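Local coordinates for putative acetamidase/formamidase (Yersinia enterocolitica subsp. palearctica serotype O:3, PDB 5UBU), which probably hydrolyses carbon-nitrogen bonds in linear amides and binds sodium ions, at residues B[117-129]-B[228-240]. Numbering follows the deposited sequence.
Sequences HGICAMIPHFGGL and GEICGTAVEFASI. With NA (sodium ion), chain G.
Ile119 and Glu236 join edge strand 117-122 to the short, weakly bonded strand 236-237, and show how a single antiparallel bridge can position a ligating side chain. Two backbone bonds make this hydrogen-bonded pair, Ile119 N to Glu236 O (2.7 Å) and Glu236 N to Ile119 O (2.8 Å). Farther along, Gly128 N donates to Ile230 O at 2.6 Å.

Beyond the bridge, a side chain takes over as the acceptor. With OG1 lying between its own backbone N and carbonyl carbon (chi1 70°), the Thr233 hydroxyl faces the strand and accepts a hydrogen bond from Ala121 N at 2.8 Å along a nearly straight line (174°). Waters link the loops: one accepts from Ile123 N and lies within bonding distance of both Phe126 O and Cys231 O.

Among apolar contacts, the sulfurs of Cys120 and Cys231 touch, SG to SG 3.7 Å. Separately, the Phe126 ring turns its edge to a carbonyl, CE2 standing 3.3 Å from Gly232 O.

The Glu236 side chain bends at chi2 (-63°), leading its carboxylate away from 117-129 to grip sodium through both OE1 and OE2, while Ala234 N meets OE1 from above the carboxylate plane. Asp220 and His222, on strand 214-222, complete the protein ligands of this site. That strand pairs with 236-237, whereas 117-122 pairs with 145-151, so the bridge ties two sheets together; Ser304 of a second subunit bonds Thr233 O.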
ATOM      1  N   HIS B 117     -19.754 -10.429  30.525  1.00 51.57           N
ATOM      2  CA  HIS B 117     -19.990 -10.586  29.100  1.00 50.96           C
ATOM      3  C   HIS B 117     -18.957  -9.822  28.278  1.00 49.55           C
ATOM      4  O   HIS B 117     -18.555  -8.719  28.642  1.00 49.44           O
ATOM      5  CB  HIS B 117     -21.398 -10.124  28.683  1.00 51.50           C
ATOM      6  CG  HIS B 117     -22.508 -10.971  29.230  1.00 53.35           C
ATOM      7  ND1 HIS B 117     -23.111 -10.707  30.440  1.00 53.95           N
ATOM      8  CD2 HIS B 117     -23.140 -12.063  28.717  1.00 54.39           C
ATOM      9  CE1 HIS B 117     -24.075 -11.588  30.646  1.00 55.77           C
ATOM     10  NE2 HIS B 117     -24.118 -12.415  29.616  1.00 55.91           N
ATOM     11  N   GLY B 118     -18.526 -10.451  27.188  1.00 48.48           N
ATOM     12  CA  GLY B 118     -17.614  -9.850  26.229  1.00 46.53           C
ATOM     13  C   GLY B 118     -18.499  -9.296  25.125  1.00 46.24           C
ATOM     14  O   GLY B 118     -19.664  -9.633  25.057  1.00 46.64           O
ATOM     15  N   ILE B 119     -17.944  -8.461  24.253  1.00 45.82           N
ATOM     16  CA  ILE B 119     -18.709  -7.854  23.160  1.00 45.83           C
ATOM     17  C   ILE B 119     -17.938  -7.782  21.858  1.00 45.19           C
ATOM     18  O   ILE B 119     -16.814  -7.306  21.833  1.00 45.02           O
ATOM     19  CB  ILE B 119     -19.090  -6.398  23.507  1.00 46.20           C
ATOM     20  CG1 ILE B 119     -19.966  -6.359  24.769  1.00 48.20           C
ATOM     21  CG2 ILE B 119     -19.885  -5.756  22.371  1.00 46.09           C
ATOM     22  CD1 ILE B 119     -20.169  -4.959  25.344  1.00 48.49           C
ATOM     23  N   CYS B 120     -18.546  -8.258  20.781  1.00 46.28           N
ATOM     24  CA  CYS B 120     -17.960  -8.155  19.453  1.00 46.20           C
ATOM     25  C   CYS B 120     -18.947  -7.287  18.689  1.00 47.09           C
ATOM     26  O   CYS B 120     -20.163  -7.451  18.831  1.00 47.68           O
ATOM     27  CB  CYS B 120     -17.797  -9.502  18.761  1.00 46.53           C
ATOM     28  SG  CYS B 120     -17.085  -9.326  17.092  1.00 45.56           S
ATOM     29  N   ALA B 121     -18.434  -6.362  17.884  1.00 47.50           N
ATOM     30  CA  ALA B 121     -19.299  -5.459  17.138  1.00 48.13           C
ATOM     31  C   ALA B 121     -18.773  -5.102  15.768  1.00 46.80           C
ATOM     32  O   ALA B 121     -17.562  -5.075  15.538  1.00 45.79           O
ATOM     33  CB  ALA B 121     -19.514  -4.182  17.945  1.00 49.05           C
HETATM   34  N   MSE B 122     -19.716  -4.834  14.870  1.00 47.39           N
HETATM   35  CA  MSE B 122     -19.427  -4.424  13.510  1.00 47.84           C
HETATM   36  C   MSE B 122     -19.831  -2.985  13.493  1.00 47.72           C
HETATM   37  O   MSE B 122     -21.008  -2.656  13.415  1.00 47.83           O
HETATM   38  CB  MSE B 122     -20.210  -5.231  12.496  1.00 49.73           C
HETATM   39  CG  MSE B 122     -19.464  -6.498  12.105  1.00 50.08           C
HETATM   40 SE   MSE B 122     -20.709  -7.653  11.073  1.00 52.78          SE
HETATM   41  CE  MSE B 122     -20.759  -6.638   9.404  1.00 52.33           C
ATOM     42  N   ILE B 123     -18.838  -2.118  13.617  1.00 47.90           N
ATOM     43  CA  ILE B 123     -19.039  -0.681  13.640  1.00 48.99           C
ATOM     44  C   ILE B 123     -19.043  -0.147  12.207  1.00 49.04           C
ATOM     45  O   ILE B 123     -18.148  -0.483  11.427  1.00 48.71           O
ATOM     46  CB  ILE B 123     -17.921  -0.012  14.455  1.00 48.60           C
ATOM     47  CG1 ILE B 123     -17.893  -0.622  15.871  1.00 49.26           C
ATOM     48  CG2 ILE B 123     -18.115   1.502  14.481  1.00 48.77           C
ATOM     49  CD1 ILE B 123     -16.764  -0.146  16.757  1.00 48.90           C
ATOM     50  N   PRO B 124     -20.051   0.665  11.839  1.00 50.18           N
ATOM     51  CA  PRO B 124     -20.054   1.185  10.473  1.00 50.91           C
ATOM     52  C   PRO B 124     -18.788   1.983  10.136  1.00 50.26           C
ATOM     53  O   PRO B 124     -18.286   2.739  10.979  1.00 50.30           O
ATOM     54  CB  PRO B 124     -21.288   2.087  10.442  1.00 51.91           C
ATOM     55  CG  PRO B 124     -22.219   1.451  11.424  1.00 52.74           C
ATOM     56  CD  PRO B 124     -21.326   0.948  12.528  1.00 52.04           C
ATOM     57  N   HIS B 125     -18.273   1.771   8.925  1.00 48.40           N
ATOM     58  CA  HIS B 125     -17.075   2.447   8.431  1.00 47.46           C
ATOM     59  C   HIS B 125     -15.806   2.105   9.223  1.00 45.86           C
ATOM     60  O   HIS B 125     -14.867   2.904   9.291  1.00 44.43           O
ATOM     61  CB  HIS B 125     -17.296   3.963   8.363  1.00 48.52           C
ATOM     62  CG  HIS B 125     -18.532   4.345   7.613  1.00 50.46           C
ATOM     63  ND1 HIS B 125     -18.615   4.284   6.234  1.00 49.87           N
ATOM     64  CD2 HIS B 125     -19.737   4.786   8.047  1.00 50.99           C
ATOM     65  CE1 HIS B 125     -19.819   4.670   5.852  1.00 50.54           C
ATOM     66  NE2 HIS B 125     -20.517   4.987   6.931  1.00 51.75           N
ATOM     67  N   PHE B 126     -15.786   0.908   9.805  1.00 45.43           N
ATOM     68  CA  PHE B 126     -14.637   0.446  10.572  1.00 44.34           C
ATOM     69  C   PHE B 126     -14.537  -1.078  10.506  1.00 43.09           C
ATOM     70  O   PHE B 126     -15.484  -1.779  10.819  1.00 42.84           O
ATOM     71  CB  PHE B 126     -14.728   0.935  12.006  1.00 45.10           C
ATOM     72  CG  PHE B 126     -13.512   0.614  12.830  1.00 46.07           C
ATOM     73  CD1 PHE B 126     -12.336   1.353  12.679  1.00 45.85           C
ATOM     74  CD2 PHE B 126     -13.539  -0.412  13.769  1.00 46.67           C
ATOM     75  CE1 PHE B 126     -11.217   1.063  13.437  1.00 45.53           C
ATOM     76  CE2 PHE B 126     -12.420  -0.698  14.537  1.00 46.38           C
ATOM     77  CZ  PHE B 126     -11.254   0.037  14.372  1.00 45.73           C
ATOM     78  N   GLY B 127     -13.382  -1.571  10.070  1.00 42.43           N
ATOM     79  CA  GLY B 127     -13.132  -2.996   9.930  1.00 41.96           C
ATOM     80  C   GLY B 127     -12.195  -3.286   8.774  1.00 41.32           C
ATOM     81  O   GLY B 127     -11.852  -2.401   7.986  1.00 42.51           O
ATOM     82  N   GLY B 128     -11.805  -4.551   8.660  1.00 40.07           N
ATOM     83  CA  GLY B 128     -10.890  -5.002   7.622  1.00 37.84           C
ATOM     84  C   GLY B 128     -11.495  -5.216   6.256  1.00 36.89           C
ATOM     85  O   GLY B 128     -10.827  -4.973   5.258  1.00 36.90           O
ATOM     86  N   LEU B 129     -12.748  -5.676   6.204  1.00 36.66           N
ATOM     87  CA  LEU B 129     -13.445  -5.950   4.927  1.00 36.27           C
ATOM     88  C   LEU B 129     -14.559  -4.953   4.608  1.00 36.69           C
ATOM     89  O   LEU B 129     -15.637  -5.325   4.117  1.00 37.22           O
ATOM     90  CB  LEU B 129     -13.989  -7.387   4.919  1.00 36.27           C
ATOM     91  CG  LEU B 129     -12.964  -8.511   5.115  1.00 35.54           C
ATOM     92  CD1 LEU B 129     -13.661  -9.864   5.078  1.00 36.02           C
ATOM     93  CD2 LEU B 129     -11.869  -8.475   4.063  1.00 34.83           C
ATOM     94  N   GLY B 228      -5.404 -10.397  12.545  1.00 41.15           N
ATOM     95  CA  GLY B 228      -5.935  -9.285  11.774  1.00 41.27           C
ATOM     96  C   GLY B 228      -7.138  -8.590  12.401  1.00 41.89           C
ATOM     97  O   GLY B 228      -7.422  -7.448  12.045  1.00 41.70           O
ATOM     98  N   GLU B 229      -7.849  -9.271  13.320  1.00 43.07           N
ATOM     99  CA  GLU B 229      -9.040  -8.721  14.005  1.00 43.37           C
ATOM    100  C   GLU B 229      -9.945  -8.165  12.899  1.00 43.45           C
ATOM    101  O   GLU B 229     -10.518  -7.070  13.027  1.00 43.56           O
ATOM    102  CB  GLU B 229      -8.584  -7.629  14.975  1.00 43.21           C
ATOM    103  CG  GLU B 229      -9.606  -7.154  15.997  1.00 44.09           C
ATOM    104  CD  GLU B 229      -9.087  -5.990  16.828  1.00 44.16           C
ATOM    105  OE1 GLU B 229      -8.282  -5.202  16.295  1.00 43.71           O
ATOM    106  OE2 GLU B 229      -9.503  -5.836  18.005  1.00 45.56           O
ATOM    107  N   ILE B 230     -10.079  -8.951  11.828  1.00 43.35           N
ATOM    108  CA  ILE B 230     -10.779  -8.492  10.628  1.00 43.31           C
ATOM    109  C   ILE B 230     -12.105  -7.757  10.671  1.00 43.46           C
ATOM    110  O   ILE B 230     -12.265  -6.863   9.838  1.00 43.45           O
ATOM    111  CB  ILE B 230     -10.914  -9.528   9.511  1.00 43.90           C
ATOM    112  CG1 ILE B 230     -11.374 -10.835  10.099  1.00 44.96           C
ATOM    113  CG2 ILE B 230      -9.643  -9.587   8.721  1.00 43.57           C
ATOM    114  CD1 ILE B 230     -11.840 -11.799   9.042  1.00 45.99           C
ATOM    115  N   CYS B 231     -13.035  -8.045  11.593  1.00 43.68           N
ATOM    116  CA  CYS B 231     -14.313  -7.291  11.582  1.00 43.89           C
ATOM    117  C   CYS B 231     -14.214  -5.923  12.260  1.00 43.37           C
ATOM    118  O   CYS B 231     -15.171  -5.144  12.213  1.00 43.64           O
ATOM    119  CB  CYS B 231     -15.459  -8.085  12.196  1.00 44.98           C
ATOM    120  SG  CYS B 231     -15.502  -8.122  13.993  1.00 45.29           S
ATOM    121  N   GLY B 232     -13.063  -5.642  12.888  1.00 42.55           N
ATOM    122  CA  GLY B 232     -12.831  -4.372  13.574  1.00 42.07           C
ATOM    123  C   GLY B 232     -12.675  -4.546  15.069  1.00 42.20           C
ATOM    124  O   GLY B 232     -11.949  -3.776  15.714  1.00 41.88           O
ATOM    125  N   THR B 233     -13.357  -5.553  15.624  1.00 43.01           N
ATOM    126  CA  THR B 233     -13.293  -5.828  17.062  1.00 43.36           C
ATOM    127  C   THR B 233     -13.126  -7.309  17.369  1.00 43.70           C
ATOM    128  O   THR B 233     -13.523  -8.174  16.597  1.00 43.89           O
ATOM    129  CB  THR B 233     -14.586  -5.369  17.798  1.00 44.23           C
ATOM    130  OG1 THR B 233     -15.688  -6.213  17.444  1.00 45.09           O
ATOM    131  CG2 THR B 233     -14.934  -3.925  17.477  1.00 44.15           C
ATOM    132  N   ALA B 234     -12.542  -7.575  18.526  1.00 43.93           N
ATOM    133  CA  ALA B 234     -12.351  -8.921  19.024  1.00 44.69           C
ATOM    134  C   ALA B 234     -13.492  -9.093  20.024  1.00 46.08           C
ATOM    135  O   ALA B 234     -14.541  -8.468  19.859  1.00 46.74           O
ATOM    136  CB  ALA B 234     -11.004  -9.026  19.711  1.00 44.13           C
ATOM    137  N   VAL B 235     -13.324  -9.964  21.018  1.00 46.92           N
ATOM    138  CA  VAL B 235     -14.337 -10.108  22.065  1.00 48.18           C
ATOM    139  C   VAL B 235     -13.840  -9.160  23.156  1.00 47.95           C
ATOM    140  O   VAL B 235     -13.000  -9.518  23.968  1.00 47.57           O
ATOM    141  CB  VAL B 235     -14.513 -11.563  22.562  1.00 49.09           C
ATOM    142  CG1 VAL B 235     -15.417 -11.608  23.787  1.00 50.05           C
ATOM    143  CG2 VAL B 235     -15.078 -12.434  21.442  1.00 49.64           C
ATOM    144  N   GLU B 236     -14.364  -7.936  23.126  1.00 48.38           N
ATOM    145  CA  GLU B 236     -13.989  -6.878  24.058  1.00 48.73           C
ATOM    146  C   GLU B 236     -14.609  -7.106  25.434  1.00 49.38           C
ATOM    147  O   GLU B 236     -15.824  -7.351  25.534  1.00 50.47           O
ATOM    148  CB  GLU B 236     -14.515  -5.539  23.535  1.00 49.75           C
ATOM    149  CG  GLU B 236     -14.210  -5.223  22.075  1.00 50.00           C
ATOM    150  CD  GLU B 236     -12.736  -5.095  21.770  1.00 49.93           C
ATOM    151  OE1 GLU B 236     -12.382  -5.208  20.572  1.00 51.73           O
ATOM    152  OE2 GLU B 236     -11.935  -4.882  22.708  1.00 51.15           O
ATOM    153  N   PHE B 237     -13.811  -6.997  26.499  1.00 48.70           N
ATOM    154  CA  PHE B 237     -14.350  -7.196  27.852  1.00 49.21           C
ATOM    155  C   PHE B 237     -13.583  -6.420  28.930  1.00 48.49           C
ATOM    156  O   PHE B 237     -12.462  -5.967  28.718  1.00 46.98           O
ATOM    157  CB  PHE B 237     -14.431  -8.704  28.202  1.00 49.79           C
ATOM    158  CG  PHE B 237     -13.118  -9.332  28.618  1.00 49.40           C
ATOM    159  CD1 PHE B 237     -12.038  -9.379  27.762  1.00 48.49           C
ATOM    160  CD2 PHE B 237     -12.995  -9.952  29.855  1.00 50.23           C
ATOM    161  CE1 PHE B 237     -10.841  -9.976  28.154  1.00 48.18           C
ATOM    162  CE2 PHE B 237     -11.799 -10.562  30.236  1.00 49.91           C
ATOM    163  CZ  PHE B 237     -10.728 -10.575  29.378  1.00 48.83           C
ATOM    164  N   ALA B 238     -14.249  -6.249  30.072  1.00 49.29           N
ATOM    165  CA  ALA B 238     -13.698  -5.588  31.233  1.00 49.06           C
ATOM    166  C   ALA B 238     -12.939  -6.685  31.981  1.00 49.09           C
ATOM    167  O   ALA B 238     -13.479  -7.780  32.168  1.00 49.30           O
ATOM    168  CB  ALA B 238     -14.811  -5.007  32.086  1.00 50.07           C
ATOM    169  N   SER B 239     -11.705  -6.398  32.408  1.00 48.69           N
ATOM    170  CA  SER B 239     -10.875  -7.411  33.073  1.00 48.92           C
ATOM    171  C   SER B 239     -10.126  -6.970  34.309  1.00 48.99           C
ATOM    172  O   SER B 239     -10.027  -5.782  34.608  1.00 49.09           O
ATOM    173  CB  SER B 239      -9.791  -7.893  32.105  1.00 48.01           C
ATOM    174  OG  SER B 239      -8.791  -6.893  31.924  1.00 47.06           O
ATOM    175  N   ILE B 240      -9.589  -7.976  34.999  1.00 49.14           N
ATOM    176  CA  ILE B 240      -8.742  -7.804  36.161  1.00 49.37           C
ATOM    177  C   ILE B 240      -7.410  -8.311  35.629  1.00 48.58           C
ATOM    178  O   ILE B 240      -7.149  -9.517  35.634  1.00 48.80           O
ATOM    179  CB  ILE B 240      -9.194  -8.632  37.382  1.00 50.53           C
ATOM    180  CG1 ILE B 240     -10.620  -8.243  37.796  1.00 51.50           C
ATOM    181  CG2 ILE B 240      -8.227  -8.417  38.544  1.00 50.64           C
ATOM    182  CD1 ILE B 240     -11.180  -9.029  38.961  1.00 52.75           C
TER
HETATM  183 NA    NA G 401     -10.490  -4.154  21.148  1.00 22.46          NA
HETATM  184  O   HOH W   1     -17.165  -6.014  30.069  1.00 15.15           O
HETATM  185  O   HOH W   2     -16.291  -2.818  13.259  1.00 29.48           O
HETATM  186  O   HOH W   3     -16.640  -4.491   9.881  1.00 41.43           O